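Local coordinates for uncharacterized ATP-binding protein MJECL15 (Methanocaldococcus jannaschii, PDB 3H92), which is of unknown function but probably binds ATP, the part described here being a C-terminal domain probably of helix-turn-helix type, at residues S52-K55 with R56-I60; E29-Y33 with D34-E38; N15-E18 with E19-K23. All blocks are in the same frame, centred on the assembly; numbering follows the deposited sequence.

Interaction 1 (S52-K55 with R56-I60)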
ATOM      1  N   SER A  52      -2.200  -6.433  12.110  1.00 26.19           N
ATOM      2  CA  SER A  52      -0.965  -6.580  12.868  1.00 25.59           C
ATOM      3  C   SER A  52       0.159  -7.160  12.011  1.00 25.75           C
ATOM      4  O   SER A  52       1.271  -7.276  12.455  1.00 25.41           O
ATOM      5  CB  SER A  52      -1.218  -7.458  14.095  1.00 26.33           C
ATOM      6  OG  SER A  52      -1.821  -8.684  13.710  1.00 26.56           O
ATOM      7  N   LYS A  53      -0.115  -7.521  10.767  1.00 26.62           N
ATOM      8  CA  LYS A  53       0.961  -7.925   9.886  1.00 27.48           C
ATOM      9  C   LYS A  53       1.862  -6.768   9.501  1.00 28.91           C
ATOM     10  O   LYS A  53       2.969  -7.002   9.018  1.00 28.95           O
ATOM     11  CB  LYS A  53       0.450  -8.601   8.607  1.00 27.65           C
ATOM     12  CG  LYS A  53      -0.084 -10.051   8.784  1.00 27.38           C
ATOM     13  CD  LYS A  53       1.003 -11.085   8.926  1.00 28.28           C
ATOM     14  CE  LYS A  53       0.423 -12.482   9.124  1.00 26.75           C
ATOM     15  NZ  LYS A  53       1.468 -13.365   9.599  1.00 28.24           N
ATOM     16  N   ILE A  54       1.418  -5.523   9.727  1.00 29.96           N
ATOM     17  CA  ILE A  54       2.147  -4.337   9.299  1.00 30.21           C
ATOM     18  C   ILE A  54       2.275  -3.348  10.426  1.00 30.85           C
ATOM     19  O   ILE A  54       1.336  -3.149  11.209  1.00 30.64           O
ATOM     20  CB  ILE A  54       1.430  -3.667   8.088  1.00 31.02           C
ATOM     21  CG1 ILE A  54       1.682  -4.498   6.823  1.00 32.65           C
ATOM     22  CG2 ILE A  54       1.896  -2.230   7.852  1.00 32.29           C
ATOM     23  CD1 ILE A  54       0.516  -4.459   5.853  1.00 36.04           C
ATOM     24  N   LYS A  55       3.434  -2.708  10.487  1.00 30.91           N
ATOM     25  CA  LYS A  55       3.668  -1.692  11.464  1.00 32.09           C
ATOM     26  C   LYS A  55       2.635  -0.563  11.389  1.00 32.65           C
ATOM     27  O   LYS A  55       2.178  -0.138  10.301  1.00 31.94           O
ATOM     28  CB  LYS A  55       5.102  -1.170  11.347  1.00 33.50           C
ATOM     29  CG  LYS A  55       6.171  -2.091  12.031  1.00 36.63           C
ATOM     30  CD  LYS A  55       7.338  -1.303  12.742  1.00 42.36           C
ATOM     31  CE  LYS A  55       7.700  -1.888  14.198  1.00 44.99           C
ATOM     32  NZ  LYS A  55       8.711  -1.076  15.025  1.00 43.27           N
ATOM     33  N   ARG A  56       2.216  -0.128  12.568  1.00 32.58           N
ATOM     34  CA  ARG A  56       1.163   0.869  12.708  1.00 34.22           C
ATOM     35  C   ARG A  56       1.450   2.121  11.905  1.00 33.87           C
ATOM     36  O   ARG A  56       0.624   2.565  11.124  1.00 33.57           O
ATOM     37  CB  ARG A  56       1.012   1.220  14.188  1.00 34.91           C
ATOM     38  CG  ARG A  56       0.177   2.436  14.515  1.00 39.02           C
ATOM     39  CD  ARG A  56       0.757   3.191  15.783  1.00 44.26           C
ATOM     40  NE  ARG A  56       2.218   3.410  15.712  1.00 49.19           N
ATOM     41  CZ  ARG A  56       2.956   4.034  16.636  1.00 53.71           C
ATOM     42  NH1 ARG A  56       2.399   4.539  17.736  1.00 56.10           N
ATOM     43  NH2 ARG A  56       4.278   4.156  16.461  1.00 55.53           N
ATOM     44  N   LYS A  57       2.624   2.700  12.091  1.00 34.25           N
ATOM     45  CA  LYS A  57       2.927   3.937  11.429  1.00 34.81           C
ATOM     46  C   LYS A  57       2.693   3.753   9.925  1.00 34.26           C
ATOM     47  O   LYS A  57       2.172   4.637   9.247  1.00 35.21           O
ATOM     48  CB  LYS A  57       4.376   4.327  11.688  1.00 35.79           C
ATOM     49  CG  LYS A  57       4.625   5.314  12.831  1.00 39.39           C
ATOM     50  CD  LYS A  57       6.111   5.909  12.801  1.00 44.19           C
ATOM     51  CE  LYS A  57       6.668   6.224  14.257  1.00 45.53           C
ATOM     52  NZ  LYS A  57       8.145   6.575  14.364  1.00 47.35           N
ATOM     53  N   ILE A  58       3.073   2.592   9.405  1.00 33.02           N
ATOM     54  CA  ILE A  58       3.036   2.342   7.977  1.00 31.96           C
ATOM     55  C   ILE A  58       1.617   2.136   7.568  1.00 31.55           C
ATOM     56  O   ILE A  58       1.187   2.718   6.576  1.00 30.62           O
ATOM     57  CB  ILE A  58       3.914   1.157   7.594  1.00 31.87           C
ATOM     58  CG1 ILE A  58       5.364   1.519   7.908  1.00 34.25           C
ATOM     59  CG2 ILE A  58       3.828   0.831   6.141  1.00 31.54           C
ATOM     60  CD1 ILE A  58       6.348   0.671   7.133  1.00 37.75           C
ATOM     61  N   ARG A  59       0.867   1.348   8.325  1.00 31.10           N
ATOM     62  CA  ARG A  59      -0.542   1.158   7.976  1.00 32.28           C
ATOM     63  C   ARG A  59      -1.282   2.468   7.970  1.00 30.86           C
ATOM     64  O   ARG A  59      -2.048   2.735   7.070  1.00 30.95           O
ATOM     65  CB  ARG A  59      -1.289   0.144   8.879  1.00 32.97           C
ATOM     66  CG  ARG A  59      -1.930   0.743  10.115  1.00 37.39           C
ATOM     67  CD  ARG A  59      -2.936  -0.133  10.727  1.00 40.27           C
ATOM     68  NE  ARG A  59      -2.743  -0.250  12.166  1.00 42.79           N
ATOM     69  CZ  ARG A  59      -2.058  -1.233  12.781  1.00 45.40           C
ATOM     70  NH1 ARG A  59      -2.020  -1.222  14.104  1.00 43.55           N
ATOM     71  NH2 ARG A  59      -1.400  -2.226  12.125  1.00 45.33           N
ATOM     72  N   ILE A  60      -1.060   3.271   8.988  1.00 30.00           N
ATOM     73  CA  ILE A  60      -1.720   4.521   9.088  1.00 29.45           C
ATOM     74  C   ILE A  60      -1.466   5.365   7.842  1.00 29.96           C
ATOM     75  O   ILE A  60      -2.374   5.946   7.259  1.00 29.31           O
ATOM     76  CB  ILE A  60      -1.215   5.246  10.322  1.00 29.97           C
ATOM     77  CG1 ILE A  60      -1.884   4.690  11.560  1.00 29.80           C
ATOM     78  CG2 ILE A  60      -1.538   6.710  10.257  1.00 30.67           C
ATOM     79  CD1 ILE A  60      -1.478   5.437  12.825  1.00 34.27           C
TER
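I54 and I58 meet at about a right angle where the loop enters helix 56-64. The contact is local: the loop residues just before the helix meet its first turn. I54 turns its CG2 branch toward the helix, 4.0 Å from I58 CB. This branch lies anti to the I54 backbone N, with CG1 beside that N (chi1 -75°). CG2 also reaches the first carbon of R59, with CB 4.1 Å from I54 CG2. K55 holds the N-cap position through its backbone. Its O accepts a nearly straight bond from R59 N at 2.8 Å. A weak bond from I58 N at 3.0 Å reaches the same K55 O. R59 has CG between its backbone N and carbonyl carbon (chi1 89°), and the chain bends again at chi3. This folds the guanidinium back over the first helical turn. One face covers R56 CA, which stands 3.8 Å above the plane. R59 NH2 comes 3.0 Å from I54 O, but the angle is poor for a hydrogen bond. The nearby positive charge probably still suits that carbonyl. I54 and I58 are buried, while K55 and R56 are exposed. The turn follows strand 49-50. I54 packs on A39, L42 and F43, and I58 on E35, so the loop and the first turn both pack on helix 33-45.

Interaction 2 (E29-Y33 with D34-E38)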
ATOM      1  N   GLU A  29      10.845  11.616   5.565  1.00 59.90           N
ATOM      2  CA  GLU A  29      11.873  11.226   6.535  1.00 60.47           C
ATOM      3  C   GLU A  29      11.218  10.304   7.601  1.00 59.68           C
ATOM      4  O   GLU A  29      11.878   9.396   8.145  1.00 60.25           O
ATOM      5  CB  GLU A  29      12.550  12.482   7.181  1.00 61.15           C
ATOM      6  CG  GLU A  29      14.137  12.406   7.302  1.00 63.79           C
ATOM      7  CD  GLU A  29      14.784  13.213   8.513  1.00 67.89           C
ATOM      8  OE1 GLU A  29      15.933  13.721   8.347  1.00 69.87           O
ATOM      9  OE2 GLU A  29      14.184  13.325   9.629  1.00 70.06           O
ATOM     10  N   GLY A  30       9.921  10.519   7.868  1.00 58.15           N
ATOM     11  CA  GLY A  30       9.163   9.688   8.809  1.00 56.62           C
ATOM     12  C   GLY A  30       8.863   8.253   8.393  1.00 55.03           C
ATOM     13  O   GLY A  30       8.599   7.407   9.264  1.00 55.48           O
ATOM     14  N   ILE A  31       8.880   7.966   7.088  1.00 52.82           N
ATOM     15  CA  ILE A  31       8.485   6.658   6.567  1.00 50.72           C
ATOM     16  C   ILE A  31       9.671   6.042   5.851  1.00 50.18           C
ATOM     17  O   ILE A  31      10.197   6.639   4.915  1.00 49.85           O
ATOM     18  CB  ILE A  31       7.318   6.786   5.566  1.00 50.62           C
ATOM     19  CG1 ILE A  31       6.280   7.809   6.025  1.00 49.40           C
ATOM     20  CG2 ILE A  31       6.620   5.484   5.398  1.00 49.34           C
ATOM     21  CD1 ILE A  31       5.289   7.267   7.005  1.00 49.09           C
ATOM     22  N   ASN A  32      10.102   4.855   6.288  1.00 49.52           N
ATOM     23  CA  ASN A  32      11.134   4.147   5.570  1.00 49.26           C
ATOM     24  C   ASN A  32      10.499   3.514   4.363  1.00 47.78           C
ATOM     25  O   ASN A  32       9.602   2.686   4.461  1.00 46.43           O
ATOM     26  CB  ASN A  32      11.893   3.050   6.384  1.00 50.00           C
ATOM     27  CG  ASN A  32      12.942   2.254   5.490  1.00 52.74           C
ATOM     28  OD1 ASN A  32      13.822   2.858   4.853  1.00 56.71           O
ATOM     29  ND2 ASN A  32      12.831   0.910   5.451  1.00 54.85           N
ATOM     30  N   TYR A  33      11.004   3.950   3.233  1.00 46.81           N
ATOM     31  CA  TYR A  33      10.766   3.326   1.968  1.00 46.69           C
ATOM     32  C   TYR A  33      10.845   1.792   1.935  1.00 46.70           C
ATOM     33  O   TYR A  33       9.968   1.095   1.414  1.00 46.61           O
ATOM     34  CB  TYR A  33      11.784   3.884   0.998  1.00 46.06           C
ATOM     35  CG  TYR A  33      11.643   3.318  -0.376  1.00 45.15           C
ATOM     36  CD1 TYR A  33      12.264   2.126  -0.720  1.00 45.90           C
ATOM     37  CD2 TYR A  33      10.880   3.970  -1.335  1.00 41.84           C
ATOM     38  CE1 TYR A  33      12.134   1.606  -2.012  1.00 45.76           C
ATOM     39  CE2 TYR A  33      10.753   3.472  -2.608  1.00 42.36           C
ATOM     40  CZ  TYR A  33      11.378   2.288  -2.944  1.00 42.32           C
ATOM     41  OH  TYR A  33      11.252   1.784  -4.220  1.00 42.09           O
ATOM     42  N   ASP A  34      11.929   1.264   2.451  1.00 47.12           N
ATOM     43  CA  ASP A  34      12.170  -0.168   2.354  1.00 47.92           C
ATOM     44  C   ASP A  34      11.134  -1.004   3.179  1.00 47.03           C
ATOM     45  O   ASP A  34      10.821  -2.135   2.806  1.00 46.92           O
ATOM     46  CB  ASP A  34      13.667  -0.478   2.699  1.00 48.85           C
ATOM     47  CG  ASP A  34      14.599  -0.557   1.420  1.00 50.77           C
ATOM     48  OD1 ASP A  34      14.051  -0.605   0.266  1.00 50.13           O
ATOM     49  OD2 ASP A  34      15.866  -0.637   1.600  1.00 52.40           O
ATOM     50  N   GLU A  35      10.605  -0.404   4.250  1.00 45.97           N
ATOM     51  CA  GLU A  35       9.541  -0.965   5.102  1.00 45.64           C
ATOM     52  C   GLU A  35       8.179  -0.809   4.472  1.00 43.52           C
ATOM     53  O   GLU A  35       7.317  -1.654   4.670  1.00 43.30           O
ATOM     54  CB  GLU A  35       9.428  -0.197   6.407  1.00 46.76           C
ATOM     55  CG  GLU A  35      10.450  -0.473   7.467  1.00 51.30           C
ATOM     56  CD  GLU A  35      10.172   0.404   8.717  1.00 59.81           C
ATOM     57  OE1 GLU A  35      10.356   1.670   8.637  1.00 64.54           O
ATOM     58  OE2 GLU A  35       9.766  -0.173   9.777  1.00 64.05           O
ATOM     59  N   VAL A  36       7.970   0.313   3.783  1.00 41.18           N
ATOM     60  CA  VAL A  36       6.808   0.451   2.922  1.00 39.65           C
ATOM     61  C   VAL A  36       6.819  -0.624   1.851  1.00 38.16           C
ATOM     62  O   VAL A  36       5.797  -1.279   1.700  1.00 38.45           O
ATOM     63  CB  VAL A  36       6.663   1.879   2.333  1.00 39.76           C
ATOM     64  CG1 VAL A  36       5.580   1.931   1.254  1.00 34.48           C
ATOM     65  CG2 VAL A  36       6.354   2.853   3.456  1.00 38.91           C
ATOM     66  N   LEU A  37       7.953  -0.869   1.171  1.00 37.07           N
ATOM     67  CA  LEU A  37       8.000  -1.944   0.136  1.00 36.71           C
ATOM     68  C   LEU A  37       7.643  -3.253   0.741  1.00 36.11           C
ATOM     69  O   LEU A  37       6.874  -4.015   0.154  1.00 37.01           O
ATOM     70  CB  LEU A  37       9.350  -2.168  -0.557  1.00 36.12           C
ATOM     71  CG  LEU A  37       9.851  -1.348  -1.745  1.00 39.24           C
ATOM     72  CD1 LEU A  37      11.184  -1.969  -2.294  1.00 36.83           C
ATOM     73  CD2 LEU A  37       8.789  -1.139  -2.855  1.00 36.74           C
ATOM     74  N   GLU A  38       8.253  -3.554   1.884  1.00 35.67           N
ATOM     75  CA  GLU A  38       8.073  -4.874   2.488  1.00 35.76           C
ATOM     76  C   GLU A  38       6.621  -5.053   2.913  1.00 34.61           C
ATOM     77  O   GLU A  38       6.021  -6.090   2.609  1.00 35.44           O
ATOM     78  CB  GLU A  38       9.066  -5.163   3.617  1.00 36.78           C
ATOM     79  CG  GLU A  38      10.466  -5.635   3.107  1.00 41.23           C
ATOM     80  CD  GLU A  38      10.396  -6.625   1.876  1.00 46.78           C
ATOM     81  OE1 GLU A  38       9.799  -7.725   2.027  1.00 46.48           O
ATOM     82  OE2 GLU A  38      10.900  -6.278   0.750  1.00 51.29           O
TER
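Y33 and L37 touch one turn apart at the start of helix 33-45. Y33 CE1 lies 3.7 Å from L37 CD1. The ring swings to this place because CG is anti to the Y33 backbone N (chi1 -180°). D34 OD1 sits at the ring edge, in its plane, 3.4 Å from Y33 CD1. On another flank, I31 CG2 presses on V36 CG2 at 3.3 Å, closer than usual van der Waals contact. E35 turns its extended chain back along N32, and OE1 comes 3.1 Å from N32 CB. Replacing Y33 with an alanine is likely to leave L37 CD1 and D34 OD1 without the ring they rest against. Backbone bonds set these groups in place. N32 is the N-cap, and its O accepts V36 N at 3.0 Å. E35 N adds a weak bond to the same O. Y33 O accepts L37 N at 2.8 Å. Further out, I31 and V36 pack on V24 of helix 8-27, V36 also on L21, and Y33 on E25. I31 touches F61 and E35 touches I58, so this helix start lies between helix 8-27 and helix 56-64.

Interaction 3 (N15-E18 with E19-K23)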
ATOM      1  N   ASN A  15       0.658   5.098 -11.451  1.00 54.73           N
ATOM      2  CA  ASN A  15       1.297   6.396 -11.223  1.00 52.99           C
ATOM      3  C   ASN A  15       1.006   6.924  -9.831  1.00 50.02           C
ATOM      4  O   ASN A  15       1.831   7.628  -9.263  1.00 49.27           O
ATOM      5  CB  ASN A  15       0.924   7.446 -12.285  1.00 53.60           C
ATOM      6  CG  ASN A  15       2.116   7.838 -13.160  1.00 57.31           C
ATOM      7  OD1 ASN A  15       3.134   8.393 -12.679  1.00 60.40           O
ATOM      8  ND2 ASN A  15       2.001   7.547 -14.460  1.00 62.10           N
ATOM      9  N   HIS A  16      -0.158   6.588  -9.282  1.00 47.08           N
ATOM     10  CA  HIS A  16      -0.420   6.891  -7.875  1.00 45.74           C
ATOM     11  C   HIS A  16       0.587   6.200  -6.941  1.00 43.02           C
ATOM     12  O   HIS A  16       1.191   6.843  -6.121  1.00 41.27           O
ATOM     13  CB  HIS A  16      -1.834   6.510  -7.480  1.00 45.93           C
ATOM     14  CG  HIS A  16      -2.159   6.795  -6.041  1.00 49.88           C
ATOM     15  ND1 HIS A  16      -2.999   5.996  -5.290  1.00 51.84           N
ATOM     16  CD2 HIS A  16      -1.755   7.795  -5.210  1.00 53.44           C
ATOM     17  CE1 HIS A  16      -3.091   6.482  -4.061  1.00 52.43           C
ATOM     18  NE2 HIS A  16      -2.346   7.571  -3.984  1.00 53.65           N
ATOM     19  N   LEU A  17       0.757   4.898  -7.106  1.00 40.60           N
ATOM     20  CA  LEU A  17       1.660   4.129  -6.294  1.00 39.01           C
ATOM     21  C   LEU A  17       3.086   4.588  -6.582  1.00 37.44           C
ATOM     22  O   LEU A  17       3.827   4.857  -5.659  1.00 36.06           O
ATOM     23  CB  LEU A  17       1.502   2.628  -6.595  1.00 39.04           C
ATOM     24  CG  LEU A  17       1.640   1.576  -5.478  1.00 38.78           C
ATOM     25  CD1 LEU A  17       2.187   0.291  -6.089  1.00 36.93           C
ATOM     26  CD2 LEU A  17       2.474   2.030  -4.234  1.00 36.86           C
ATOM     27  N   GLU A  18       3.462   4.698  -7.853  1.00 36.81           N
ATOM     28  CA  GLU A  18       4.743   5.331  -8.237  1.00 37.31           C
ATOM     29  C   GLU A  18       5.028   6.672  -7.539  1.00 35.34           C
ATOM     30  O   GLU A  18       6.098   6.877  -6.972  1.00 34.92           O
ATOM     31  CB  GLU A  18       4.808   5.589  -9.752  1.00 38.25           C
ATOM     32  CG  GLU A  18       5.012   4.338 -10.610  1.00 44.39           C
ATOM     33  CD  GLU A  18       4.953   4.617 -12.123  1.00 51.38           C
ATOM     34  OE1 GLU A  18       4.237   3.856 -12.851  1.00 54.85           O
ATOM     35  OE2 GLU A  18       5.632   5.600 -12.566  1.00 56.21           O
ATOM     36  N   GLU A  19       4.064   7.577  -7.591  1.00 33.80           N
ATOM     37  CA  GLU A  19       4.255   8.882  -6.998  1.00 33.74           C
ATOM     38  C   GLU A  19       4.430   8.793  -5.494  1.00 33.42           C
ATOM     39  O   GLU A  19       5.326   9.437  -4.916  1.00 34.21           O
ATOM     40  CB  GLU A  19       3.112   9.859  -7.334  1.00 33.24           C
ATOM     41  CG  GLU A  19       3.541  11.320  -6.975  1.00 33.38           C
ATOM     42  CD  GLU A  19       2.580  12.433  -7.383  1.00 33.76           C
ATOM     43  OE1 GLU A  19       2.922  13.604  -7.049  1.00 34.10           O
ATOM     44  OE2 GLU A  19       1.520  12.156  -8.015  1.00 31.27           O
ATOM     45  N   LEU A  20       3.583   7.991  -4.864  1.00 33.32           N
ATOM     46  CA  LEU A  20       3.622   7.782  -3.427  1.00 33.53           C
ATOM     47  C   LEU A  20       4.976   7.196  -3.055  1.00 32.90           C
ATOM     48  O   LEU A  20       5.604   7.618  -2.088  1.00 31.99           O
ATOM     49  CB  LEU A  20       2.532   6.781  -2.996  1.00 34.40           C
ATOM     50  CG  LEU A  20       1.918   6.877  -1.586  1.00 36.72           C
ATOM     51  CD1 LEU A  20       1.758   5.511  -0.968  1.00 36.38           C
ATOM     52  CD2 LEU A  20       2.718   7.806  -0.685  1.00 37.83           C
ATOM     53  N   LEU A  21       5.417   6.214  -3.821  1.00 32.82           N
ATOM     54  CA  LEU A  21       6.694   5.597  -3.513  1.00 34.32           C
ATOM     55  C   LEU A  21       7.886   6.590  -3.620  1.00 35.93           C
ATOM     56  O   LEU A  21       8.823   6.536  -2.771  1.00 35.34           O
ATOM     57  CB  LEU A  21       6.919   4.346  -4.369  1.00 34.26           C
ATOM     58  CG  LEU A  21       6.167   3.070  -3.926  1.00 34.07           C
ATOM     59  CD1 LEU A  21       6.407   1.956  -4.905  1.00 33.45           C
ATOM     60  CD2 LEU A  21       6.579   2.651  -2.541  1.00 29.86           C
ATOM     61  N   GLU A  22       7.844   7.501  -4.619  1.00 37.23           N
ATOM     62  CA  GLU A  22       8.870   8.573  -4.756  1.00 38.27           C
ATOM     63  C   GLU A  22       8.852   9.489  -3.517  1.00 38.38           C
ATOM     64  O   GLU A  22       9.898   9.770  -2.918  1.00 36.77           O
ATOM     65  CB  GLU A  22       8.717   9.421  -6.039  1.00 38.61           C
ATOM     66  CG  GLU A  22       9.523  10.763  -5.948  1.00 41.52           C
ATOM     67  CD  GLU A  22       9.142  11.883  -6.968  1.00 43.81           C
ATOM     68  OE1 GLU A  22       8.928  13.061  -6.518  1.00 42.54           O
ATOM     69  OE2 GLU A  22       9.099  11.586  -8.192  1.00 44.40           O
ATOM     70  N   LYS A  23       7.649   9.910  -3.129  1.00 38.57           N
ATOM     71  CA  LYS A  23       7.481  10.758  -1.966  1.00 38.76           C
ATOM     72  C   LYS A  23       8.100  10.099  -0.731  1.00 38.34           C
ATOM     73  O   LYS A  23       8.787  10.745   0.060  1.00 36.38           O
ATOM     74  CB  LYS A  23       5.977  11.069  -1.770  1.00 39.25           C
ATOM     75  CG  LYS A  23       5.435  12.251  -2.619  1.00 41.63           C
ATOM     76  CD  LYS A  23       6.308  13.550  -2.392  1.00 46.04           C
ATOM     77  CE  LYS A  23       5.593  14.930  -2.692  1.00 47.48           C
ATOM     78  NZ  LYS A  23       6.063  16.082  -1.825  1.00 47.04           N
TER
HETATM   79  O   HOH W   1       0.472  10.160 -10.161  1.00 43.55           O
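L17 and L21 make an i to i+4 contact within one helix, halfway along helix 8-27. The two side chains lie side by side and point the same way. L17 CD2 meets L21 CG at 3.8 Å. L21 places CG beside its own backbone N (chi1 -78°), which also brings L21 CG to 3.4 Å from L17 O. That oxygen accepts L21 N at 2.8 Å. H16 O and E18 O take L20 N and E22 N in the same helical pattern. N15 O differs. E19 N reaches it at 2.8 Å from above the carbonyl plane, 36° out of it. A water also donates to N15 O, weakly, at 3.0 Å. The same water donates to E19 OE2 at 3.1 Å. The extended E19 chain, with CG anti to the backbone N (chi1 -166°), brings the carboxylate to this water. H16 ND1 is hydrogen-bonded to E13 OE2, one turn earlier. E18 OE1 is close to E11 OE2, and it also makes a long, weak ion pair with R14 NH2. This closeness of like charges may make one of the two acids somewhat easier to protonate. The leucines face the core: L17 packs on L40 and M91, L20 on F61 and L62, and L21 on V36. N15, E19 and E22 are exposed. The apolar L17 and L21 side against the water-bridged N15 and E19 side makes this helix amphipathic.

Along the chain the order is interaction 3, interaction 2, interaction 1. Interaction 3 lies within helix 8-27; interactions 2 and 1 are the starts of helices 33-45 and 56-64 with the loops before them. Interaction 2 touches both others, its centre about 12 Å from that of interaction 3 and about 11 Å from that of interaction 1. Interactions 1 and 3 do not touch; their centres are about 18 Å apart, on opposite sides of the chain's centre. Helices 8-27 and 56-64 also meet directly, through L20. These three helices, a further helix 82-91 and a small antiparallel sheet are consistent with a winged helix-turn-helix domain. Nucleic acid binding is not established.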